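Local coordinates for protein antistasin (Haementeria officinalis, PDB 1SKZ) that inhibits blood coagulation factor Xa as a highly disulfide-bonded leech serine protease inhibitor, and binds heparin, at residues A[19-28]-A[42-50]; A[86-97]-A[102-110]. All blocks are in the same frame, centred on the assembly; numbering follows the deposited sequence.

Interaction 1 (A[19-28]-A[42-50]); sequences CNIITDRCTC and QRSRYGCEF
Asn20 and Gly47 mark the closest approach of the two backbones, with CA atoms 5.0 Å apart, and next to them Ile21 N donates a fairly straight bond to Gly47 O (3.2 Å, 164° at the hydrogen). Gly47 O has a second donor, Arg43 NH1, at 2.8 Å. The same NH1 of Arg43 reaches Cys19 O at 3.0 Å, and this acceptor lies in the guanidinium plane at its edge. Arg43 thus ties residues 19-28 to the turn of its own hairpin. Its chain runs extended from CG to NE, which carries the guanidinium across to Ile21. Ile21 CB sits over the centre of one face, 3.5 Å from Arg43 CZ, and Glu49 CG covers the opposite face. Water 1 joins Cys19 O to Glu49 N. The segment 42-50 is a beta hairpin closed by a type I turn from Ser44 to Gly47, in the first antistasin-like repeat. A disulfide, Cys28 to Cys48 (chi3 -83°), fastens it to the preceding loop. A leucine in place of Arg43 would probably leave Cys19 O and Gly47 O each short of a donor and Glu49 without its nearby positive charge. Asn20 works at both ends of its amide, with CG anti to the backbone N (chi1 -174°). Asn20 ND2 donates to Tyr46 O at 2.8 Å, while its OD1 accepts from Thr23 N in an Asx motif. A side chain at Gly47 would run into Asn20 OD1. Ile22 CD1 lies against the turn, 3.3 Å from Arg45 O, a buried oxygen that has no polar partner.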
loop_
_atom_site.group_PDB
_atom_site.type_symbol
_atom_site.label_atom_id
_atom_site.label_comp_id
_atom_site.label_asym_id
_atom_site.label_seq_id
_atom_site.Cartn_x
_atom_site.Cartn_y
_atom_site.Cartn_z
ATOM N N CYS A 19 -13.977 -0.038 -1.968
ATOM C CA CYS A 19 -14.445 0.540 -0.724
ATOM C C CYS A 19 -13.358 1.170 0.155
ATOM O O CYS A 19 -12.307 0.553 0.409
ATOM C CB CYS A 19 -15.186 -0.526 0.049
ATOM S SG CYS A 19 -16.143 0.195 1.393
ATOM N N ASN A 20 -13.579 2.428 0.527
ATOM C CA ASN A 20 -12.756 3.115 1.505
ATOM C C ASN A 20 -13.294 2.854 2.911
ATOM O O ASN A 20 -14.455 3.093 3.194
ATOM C CB ASN A 20 -12.717 4.622 1.211
ATOM C CG ASN A 20 -11.755 5.384 2.125
ATOM O OD1 ASN A 20 -11.868 5.331 3.356
ATOM N ND2 ASN A 20 -10.829 6.133 1.519
ATOM N N ILE A 21 -12.460 2.240 3.747
ATOM C CA ILE A 21 -12.916 1.650 4.976
ATOM C C ILE A 21 -13.083 2.752 6.001
ATOM O O ILE A 21 -13.860 2.625 6.939
ATOM C CB ILE A 21 -11.911 0.583 5.477
ATOM C CG1 ILE A 21 -12.631 -0.370 6.430
ATOM C CG2 ILE A 21 -10.639 1.278 6.103
ATOM C CD1 ILE A 21 -11.735 -1.347 7.110
ATOM N N ILE A 22 -12.450 3.885 5.748
ATOM C CA ILE A 22 -12.629 5.027 6.617
ATOM C C ILE A 22 -13.959 5.753 6.343
ATOM O O ILE A 22 -14.778 5.919 7.261
ATOM C CB ILE A 22 -11.431 6.014 6.509
ATOM C CG1 ILE A 22 -10.158 5.335 7.035
ATOM C CG2 ILE A 22 -11.682 7.257 7.364
ATOM C CD1 ILE A 22 -8.939 6.269 7.069
ATOM N N THR A 23 -14.212 6.090 5.086
ATOM C CA THR A 23 -15.352 6.941 4.764
ATOM C C THR A 23 -16.566 6.121 4.389
ATOM O O THR A 23 -17.680 6.627 4.392
ATOM C CB THR A 23 -15.034 7.928 3.613
ATOM O OG1 THR A 23 -14.688 7.200 2.420
ATOM C CG2 THR A 23 -13.892 8.843 4.003
ATOM N N ASP A 24 -16.342 4.833 4.182
ATOM C CA ASP A 24 -17.333 3.890 3.679
ATOM C C ASP A 24 -17.986 4.291 2.356
ATOM O O ASP A 24 -19.072 3.783 1.995
ATOM C CB ASP A 24 -18.389 3.592 4.737
ATOM C CG ASP A 24 -18.869 2.167 4.665
ATOM O OD1 ASP A 24 -18.264 1.342 3.923
ATOM O OD2 ASP A 24 -19.886 1.867 5.327
ATOM N N ARG A 25 -17.209 5.030 1.564
ATOM C CA ARG A 25 -17.584 5.444 0.212
ATOM C C ARG A 25 -16.589 4.828 -0.818
ATOM O O ARG A 25 -15.452 4.500 -0.477
ATOM C CB ARG A 25 -17.594 6.978 0.190
ATOM C CG ARG A 25 -17.956 7.699 -1.100
ATOM C CD ARG A 25 -18.118 9.236 -0.783
ATOM N NE ARG A 25 -17.938 10.154 -1.926
ATOM C CZ ARG A 25 -17.039 11.144 -1.984
ATOM N NH1 ARG A 25 -16.020 11.224 -1.123
ATOM N NH2 ARG A 25 -17.130 12.033 -2.959
ATOM N N CYS A 26 -17.099 4.494 -2.003
ATOM C CA CYS A 26 -16.327 3.846 -3.061
ATOM C C CYS A 26 -15.442 4.829 -3.786
ATOM O O CYS A 26 -15.701 5.149 -4.951
ATOM C CB CYS A 26 -17.265 3.221 -4.076
ATOM S SG CYS A 26 -18.230 1.890 -3.341
ATOM N N THR A 27 -14.427 5.347 -3.102
ATOM C CA THR A 27 -13.591 6.368 -3.692
ATOM C C THR A 27 -12.209 5.815 -3.997
ATOM O O THR A 27 -11.340 6.531 -4.501
ATOM C CB THR A 27 -13.479 7.542 -2.767
ATOM O OG1 THR A 27 -13.123 7.062 -1.470
ATOM C CG2 THR A 27 -14.836 8.273 -2.661
ATOM N N CYS A 28 -12.032 4.518 -3.788
ATOM C CA CYS A 28 -10.716 3.906 -3.918
ATOM C C CYS A 28 -10.625 3.309 -5.280
ATOM O O CYS A 28 -11.648 2.930 -5.840
ATOM C CB CYS A 28 -10.542 2.787 -2.879
ATOM S SG CYS A 28 -10.380 3.402 -1.183
ATOM N N GLN A 42 -3.030 -4.582 2.878
ATOM C CA GLN A 42 -2.701 -3.341 3.561
ATOM C C GLN A 42 -3.515 -2.200 3.011
ATOM O O GLN A 42 -4.032 -2.274 1.901
ATOM C CB GLN A 42 -1.202 -3.035 3.423
ATOM C CG GLN A 42 -0.401 -4.134 4.078
ATOM C CD GLN A 42 1.024 -3.749 4.376
ATOM O OE1 GLN A 42 1.332 -2.581 4.662
ATOM N NE2 GLN A 42 1.925 -4.734 4.284
ATOM N N ARG A 43 -3.701 -1.175 3.817
ATOM C CA ARG A 43 -4.395 0.000 3.332
ATOM C C ARG A 43 -3.492 1.207 3.486
ATOM O O ARG A 43 -2.667 1.264 4.402
ATOM C CB ARG A 43 -5.717 0.211 4.105
ATOM C CG ARG A 43 -6.763 -0.883 3.812
ATOM C CD ARG A 43 -8.133 -0.471 4.271
ATOM N NE ARG A 43 -9.143 -1.514 4.084
ATOM C CZ ARG A 43 -10.141 -1.431 3.215
ATOM N NH1 ARG A 43 -10.311 -0.338 2.476
ATOM N NH2 ARG A 43 -10.956 -2.457 3.088
ATOM N N SER A 44 -3.671 2.195 2.614
ATOM C CA SER A 44 -3.171 3.536 2.899
ATOM C C SER A 44 -3.844 4.104 4.150
ATOM O O SER A 44 -4.906 3.626 4.593
ATOM C CB SER A 44 -3.418 4.469 1.704
ATOM O OG SER A 44 -4.801 4.595 1.453
ATOM N N ARG A 45 -3.177 5.068 4.772
ATOM C CA ARG A 45 -3.704 5.678 6.001
ATOM C C ARG A 45 -5.015 6.435 5.715
ATOM O O ARG A 45 -5.730 6.801 6.660
ATOM C CB ARG A 45 -2.695 6.641 6.615
ATOM C CG ARG A 45 -2.279 7.798 5.710
ATOM C CD ARG A 45 -1.693 8.885 6.559
ATOM N NE ARG A 45 -0.303 8.628 6.932
ATOM C CZ ARG A 45 0.324 9.220 7.940
ATOM N NH1 ARG A 45 0.032 10.487 8.195
ATOM N NH2 ARG A 45 1.546 8.806 8.284
ATOM N N TYR A 46 -5.279 6.737 4.433
ATOM C CA TYR A 46 -6.561 7.349 4.062
ATOM C C TYR A 46 -7.634 6.346 3.687
ATOM O O TYR A 46 -8.710 6.750 3.302
ATOM C CB TYR A 46 -6.376 8.379 2.948
ATOM C CG TYR A 46 -5.746 9.684 3.464
ATOM C CD1 TYR A 46 -6.495 10.578 4.252
ATOM C CD2 TYR A 46 -4.382 9.966 3.251
ATOM C CE1 TYR A 46 -5.912 11.698 4.826
ATOM C CE2 TYR A 46 -3.785 11.101 3.825
ATOM C CZ TYR A 46 -4.563 11.961 4.622
ATOM O OH TYR A 46 -3.991 13.064 5.235
ATOM N N GLY A 47 -7.330 5.048 3.766
ATOM C CA GLY A 47 -8.359 4.020 3.767
ATOM C C GLY A 47 -8.563 3.136 2.548
ATOM O O GLY A 47 -9.534 2.367 2.497
ATOM N N CYS A 48 -7.637 3.187 1.590
ATOM C CA CYS A 48 -7.683 2.315 0.408
ATOM C C CYS A 48 -6.702 1.119 0.421
ATOM O O CYS A 48 -5.509 1.272 0.702
ATOM C CB CYS A 48 -7.440 3.149 -0.868
ATOM S SG CYS A 48 -8.660 4.473 -1.122
ATOM N N GLU A 49 -7.230 -0.063 0.106
ATOM C CA GLU A 49 -6.427 -1.283 -0.103
ATOM C C GLU A 49 -5.462 -1.180 -1.292
ATOM O O GLU A 49 -5.768 -0.553 -2.324
ATOM C CB GLU A 49 -7.339 -2.513 -0.299
ATOM C CG GLU A 49 -7.920 -3.022 1.003
ATOM C CD GLU A 49 -8.770 -4.267 0.858
ATOM O OE1 GLU A 49 -9.294 -4.481 -0.235
ATOM O OE2 GLU A 49 -8.926 -5.024 1.853
ATOM N N PHE A 50 -4.302 -1.798 -1.137
ATOM C CA PHE A 50 -3.382 -1.924 -2.235
ATOM C C PHE A 50 -2.799 -3.307 -2.140
ATOM O O PHE A 50 -2.916 -3.955 -1.082
ATOM C CB PHE A 50 -2.303 -0.846 -2.151
ATOM C CG PHE A 50 -2.841 0.516 -2.367
ATOM C CD1 PHE A 50 -3.379 0.863 -3.614
ATOM C CD2 PHE A 50 -3.026 1.385 -1.279
ATOM C CE1 PHE A 50 -4.118 2.051 -3.776
ATOM C CE2 PHE A 50 -3.744 2.572 -1.417
ATOM C CZ PHE A 50 -4.297 2.914 -2.664
HETATM O O HOH W 1 -9.959 -0.279 -0.778
#

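Interaction 2 (A[86-97]-A[102-110]); sequences INCRKTCPNGLK and GCEYCECRP
Glu107 O is held by two groups of 86-97: Lys97 N donates to it at 2.8 Å, and Leu96 CA adds a CA-H...O contact at 3.3 Å. Two more backbone bonds flank the one from Lys97 N. Arg109 N donates to Gly95 O, and Tyr105 N donates to Lys97 O. Leu96 and Cys108 form an antiparallel, non-hydrogen-bonded pair, and their side chains diverge. The chain turns a corner at Cys106 and Glu107, and Cys106 centres an inverse gamma turn. Strand 96-98 is thus bonded to Tyr105 before the corner and bridged to Cys108 after it. Two disulfides, Cys88 to Cys106 and Cys92 to Cys108, fix the loop 86-95 to this strand pair in the second antistasin-like repeat. The loop carries the reactive bond, Arg89 to Lys90, as in small disulfide-rich inhibitors that present such a bond on a tethered loop. The extended chain of Lys90 reaches in over Cys106. Lys90 NZ donates to Cys106 O at 3.0 Å from above the carbonyl plane, and water 2 links it to Cys108 N. Lys97 packs its CB on the Tyr105 ring, 4.2 Å from the centroid and 29° off the normal, a CH-pi contact away from the centre. Its chain beyond CG is extended, and this places Lys97 NZ at Glu107 OE1 in a salt bridge of 2.9 Å. Lys97 CE rests on Pro110 CD (3.6 Å). Asn94 meets Arg109 CB to CB at 3.4 Å, and Asn94 ND2 gives a weak bond to Arg109 O. Water 3 joins Leu96 O to Glu104 OE2.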
loop_
_atom_site.group_PDB
_atom_site.type_symbol
_atom_site.label_atom_id
_atom_site.label_comp_id
_atom_site.label_asym_id
_atom_site.label_seq_id
_atom_site.Cartn_x
_atom_site.Cartn_y
_atom_site.Cartn_z
ATOM N N ILE A 86 -10.675 16.678 18.724
ATOM C CA ILE A 86 -9.389 17.255 18.364
ATOM C C ILE A 86 -9.397 18.784 18.451
ATOM O O ILE A 86 -8.396 19.418 18.122
ATOM C CB ILE A 86 -8.965 16.786 16.926
ATOM C CG1 ILE A 86 -9.942 17.310 15.875
ATOM C CG2 ILE A 86 -8.946 15.245 16.872
ATOM C CD1 ILE A 86 -9.384 17.279 14.436
ATOM N N ASN A 87 -10.498 19.360 18.956
ATOM C CA ASN A 87 -10.707 20.821 19.065
ATOM C C ASN A 87 -10.064 21.587 17.951
ATOM O O ASN A 87 -9.125 22.335 18.177
ATOM C CB ASN A 87 -10.187 21.374 20.390
ATOM C CG ASN A 87 -10.668 22.823 20.673
ATOM O OD1 ASN A 87 -11.746 23.279 20.230
ATOM N ND2 ASN A 87 -9.858 23.540 21.439
ATOM N N CYS A 88 -10.618 21.445 16.758
ATOM C CA CYS A 88 -10.016 21.994 15.572
ATOM C C CYS A 88 -11.071 22.866 14.915
ATOM O O CYS A 88 -12.164 22.388 14.597
ATOM C CB CYS A 88 -9.620 20.859 14.618
ATOM S SG CYS A 88 -8.665 21.457 13.203
ATOM N N ARG A 89 -10.735 24.132 14.680
ATOM C CA ARG A 89 -11.648 25.047 14.020
ATOM C C ARG A 89 -11.090 25.581 12.704
ATOM O O ARG A 89 -11.612 26.568 12.142
ATOM C CB ARG A 89 -12.015 26.182 14.981
ATOM C CG ARG A 89 -12.844 25.700 16.189
ATOM C CD ARG A 89 -14.070 24.875 15.764
ATOM N NE ARG A 89 -14.850 24.386 16.910
ATOM C CZ ARG A 89 -14.826 23.135 17.368
ATOM N NH1 ARG A 89 -14.076 22.226 16.747
ATOM N NH2 ARG A 89 -15.601 22.779 18.408
ATOM N N LYS A 90 -10.209 24.787 12.093
ATOM C CA LYS A 90 -9.708 25.114 10.749
ATOM C C LYS A 90 -10.675 24.805 9.640
ATOM O O LYS A 90 -11.305 23.747 9.601
ATOM C CB LYS A 90 -8.394 24.393 10.432
ATOM C CG LYS A 90 -7.263 24.769 11.376
ATOM C CD LYS A 90 -5.988 24.039 11.076
ATOM C CE LYS A 90 -4.965 24.591 12.011
ATOM N NZ LYS A 90 -3.666 23.971 11.796
ATOM N N THR A 91 -10.620 25.664 8.634
ATOM C CA THR A 91 -11.279 25.420 7.374
ATOM C C THR A 91 -10.188 25.040 6.362
ATOM O O THR A 91 -9.099 25.634 6.305
ATOM C CB THR A 91 -12.064 26.699 6.923
ATOM O OG1 THR A 91 -13.023 27.046 7.944
ATOM C CG2 THR A 91 -12.790 26.467 5.581
ATOM N N CYS A 92 -10.441 23.952 5.663
ATOM C CA CYS A 92 -9.482 23.391 4.737
ATOM C C CYS A 92 -10.318 23.043 3.501
ATOM O O CYS A 92 -11.465 22.632 3.645
ATOM C CB CYS A 92 -8.858 22.126 5.358
ATOM S SG CYS A 92 -8.154 22.302 7.049
ATOM N N PRO A 93 -9.801 23.319 2.275
ATOM C CA PRO A 93 -10.336 22.749 1.022
ATOM C C PRO A 93 -10.165 21.231 0.912
ATOM O O PRO A 93 -11.109 20.513 0.559
ATOM C CB PRO A 93 -9.525 23.458 -0.049
ATOM C CG PRO A 93 -8.178 23.700 0.620
ATOM C CD PRO A 93 -8.589 24.125 2.021
ATOM N N ASN A 94 -8.944 20.756 1.158
ATOM C CA ASN A 94 -8.650 19.324 1.072
ATOM C C ASN A 94 -9.177 18.560 2.279
ATOM O O ASN A 94 -9.002 17.345 2.358
ATOM C CB ASN A 94 -7.142 19.075 0.997
ATOM C CG ASN A 94 -6.563 19.325 -0.377
ATOM O OD1 ASN A 94 -7.281 19.683 -1.321
ATOM N ND2 ASN A 94 -5.248 19.131 -0.501
ATOM N N GLY A 95 -9.641 19.283 3.290
ATOM C CA GLY A 95 -9.979 18.630 4.545
ATOM C C GLY A 95 -8.749 18.323 5.383
ATOM O O GLY A 95 -7.597 18.551 4.948
ATOM N N LEU A 96 -8.983 17.746 6.554
ATOM C CA LEU A 96 -7.935 17.575 7.554
ATOM C C LEU A 96 -7.004 16.361 7.271
ATOM O O LEU A 96 -7.430 15.302 6.767
ATOM C CB LEU A 96 -8.567 17.421 8.958
ATOM C CG LEU A 96 -9.297 18.587 9.672
ATOM C CD1 LEU A 96 -9.955 18.069 10.926
ATOM C CD2 LEU A 96 -8.347 19.744 9.998
ATOM N N LYS A 97 -5.767 16.471 7.727
ATOM C CA LYS A 97 -4.828 15.357 7.607
ATOM C C LYS A 97 -5.298 14.206 8.492
ATOM O O LYS A 97 -5.827 14.433 9.579
ATOM C CB LYS A 97 -3.412 15.783 8.048
ATOM C CG LYS A 97 -2.716 16.777 7.119
ATOM C CD LYS A 97 -1.287 17.080 7.634
ATOM C CE LYS A 97 -0.540 18.102 6.748
ATOM N NZ LYS A 97 0.725 18.576 7.434
ATOM N N GLY A 102 -5.031 6.460 10.874
ATOM C CA GLY A 102 -6.225 6.913 10.166
ATOM C C GLY A 102 -7.090 7.929 10.922
ATOM O O GLY A 102 -8.291 8.047 10.666
ATOM N N CYS A 103 -6.479 8.651 11.854
ATOM C CA CYS A 103 -7.210 9.587 12.693
ATOM C C CYS A 103 -6.978 10.990 12.194
ATOM O O CYS A 103 -5.837 11.407 12.003
ATOM C CB CYS A 103 -6.729 9.474 14.145
ATOM S SG CYS A 103 -6.984 7.868 14.978
ATOM N N GLU A 104 -8.045 11.765 12.073
ATOM C CA GLU A 104 -7.895 13.190 11.753
ATOM C C GLU A 104 -7.246 13.957 12.867
ATOM O O GLU A 104 -7.460 13.662 14.063
ATOM C CB GLU A 104 -9.244 13.841 11.422
ATOM C CG GLU A 104 -9.851 13.276 10.164
ATOM C CD GLU A 104 -11.069 14.043 9.718
ATOM O OE1 GLU A 104 -11.893 14.381 10.597
ATOM O OE2 GLU A 104 -11.192 14.295 8.494
ATOM N N TYR A 105 -6.411 14.918 12.479
ATOM C CA TYR A 105 -5.898 15.881 13.433
ATOM C C TYR A 105 -5.846 17.244 12.788
ATOM O O TYR A 105 -6.235 17.401 11.636
ATOM C CB TYR A 105 -4.523 15.448 13.983
ATOM C CG TYR A 105 -3.400 15.324 12.941
ATOM C CD1 TYR A 105 -3.304 14.197 12.130
ATOM C CD2 TYR A 105 -2.416 16.317 12.821
ATOM C CE1 TYR A 105 -2.259 14.053 11.221
ATOM C CE2 TYR A 105 -1.390 16.178 11.927
ATOM C CZ TYR A 105 -1.313 15.048 11.134
ATOM O OH TYR A 105 -0.261 14.912 10.261
ATOM N N CYS A 106 -5.597 18.249 13.621
ATOM C CA CYS A 106 -5.845 19.638 13.246
ATOM C C CYS A 106 -4.753 20.277 12.384
ATOM O O CYS A 106 -4.071 21.223 12.808
ATOM C CB CYS A 106 -6.089 20.448 14.509
ATOM S SG CYS A 106 -6.960 21.991 14.192
ATOM N N GLU A 107 -4.646 19.772 11.153
ATOM C CA GLU A 107 -3.779 20.305 10.098
ATOM C C GLU A 107 -4.443 20.038 8.747
ATOM O O GLU A 107 -5.095 19.013 8.551
ATOM C CB GLU A 107 -2.383 19.663 10.120
ATOM C CG GLU A 107 -1.473 20.257 11.160
ATOM C CD GLU A 107 -0.150 19.511 11.287
ATOM O OE1 GLU A 107 0.443 19.199 10.224
ATOM O OE2 GLU A 107 0.336 19.275 12.438
ATOM N N CYS A 108 -4.450 21.055 7.889
ATOM C CA CYS A 108 -5.081 20.919 6.586
ATOM C C CYS A 108 -4.217 20.053 5.706
ATOM O O CYS A 108 -2.982 20.192 5.712
ATOM C CB CYS A 108 -5.273 22.281 5.923
ATOM S SG CYS A 108 -6.434 23.359 6.814
ATOM N N ARG A 109 -4.875 19.206 4.919
ATOM C CA ARG A 109 -4.181 18.417 3.916
ATOM C C ARG A 109 -3.582 19.373 2.921
ATOM O O ARG A 109 -4.287 20.237 2.379
ATOM C CB ARG A 109 -5.150 17.479 3.182
ATOM C CG ARG A 109 -5.450 16.192 3.903
ATOM C CD ARG A 109 -6.351 15.311 3.090
ATOM N NE ARG A 109 -5.613 14.419 2.206
ATOM C CZ ARG A 109 -6.162 13.386 1.565
ATOM N NH1 ARG A 109 -7.451 13.100 1.749
ATOM N NH2 ARG A 109 -5.413 12.601 0.784
ATOM N N PRO A 110 -2.285 19.209 2.630
ATOM C CA PRO A 110 -1.606 19.988 1.583
ATOM C C PRO A 110 -2.195 19.667 0.209
ATOM O O PRO A 110 -2.563 20.603 -0.527
ATOM C CB PRO A 110 -0.140 19.537 1.693
ATOM C CG PRO A 110 -0.038 18.905 3.085
ATOM C CD PRO A 110 -1.373 18.251 3.270
HETATM O O HOH W 2 -2.988 23.574 8.851
HETATM O O HOH W 3 -9.704 13.576 6.152
#

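How the interactions relate
Interaction 1 closes before interaction 2 opens along the chain, and their centres lie about 18 Å apart. Segment 42-50 lies in the first antistasin-like repeat and both segments of interaction 2 in the second. They touch through Tyr46. Tyr46 OH lies 3.4 Å from Lys97 CA and bonds to Arg98 N. Tyr46 CZ lies 3.6 Å from Arg109 NE, in a cation-pi pair. Ile22 also packs on Arg98. The join thus adjoins the predicted heparin-binding residues Lys97 and Arg98. Interaction 2 holds the reactive bond Arg89-Lys90; interaction 1 holds no reactive-bond residue. Tyr46 packs on Cys33 of the second subunit, and Pro110 on Arg34 of that subunit, a residue of the other reactive bond.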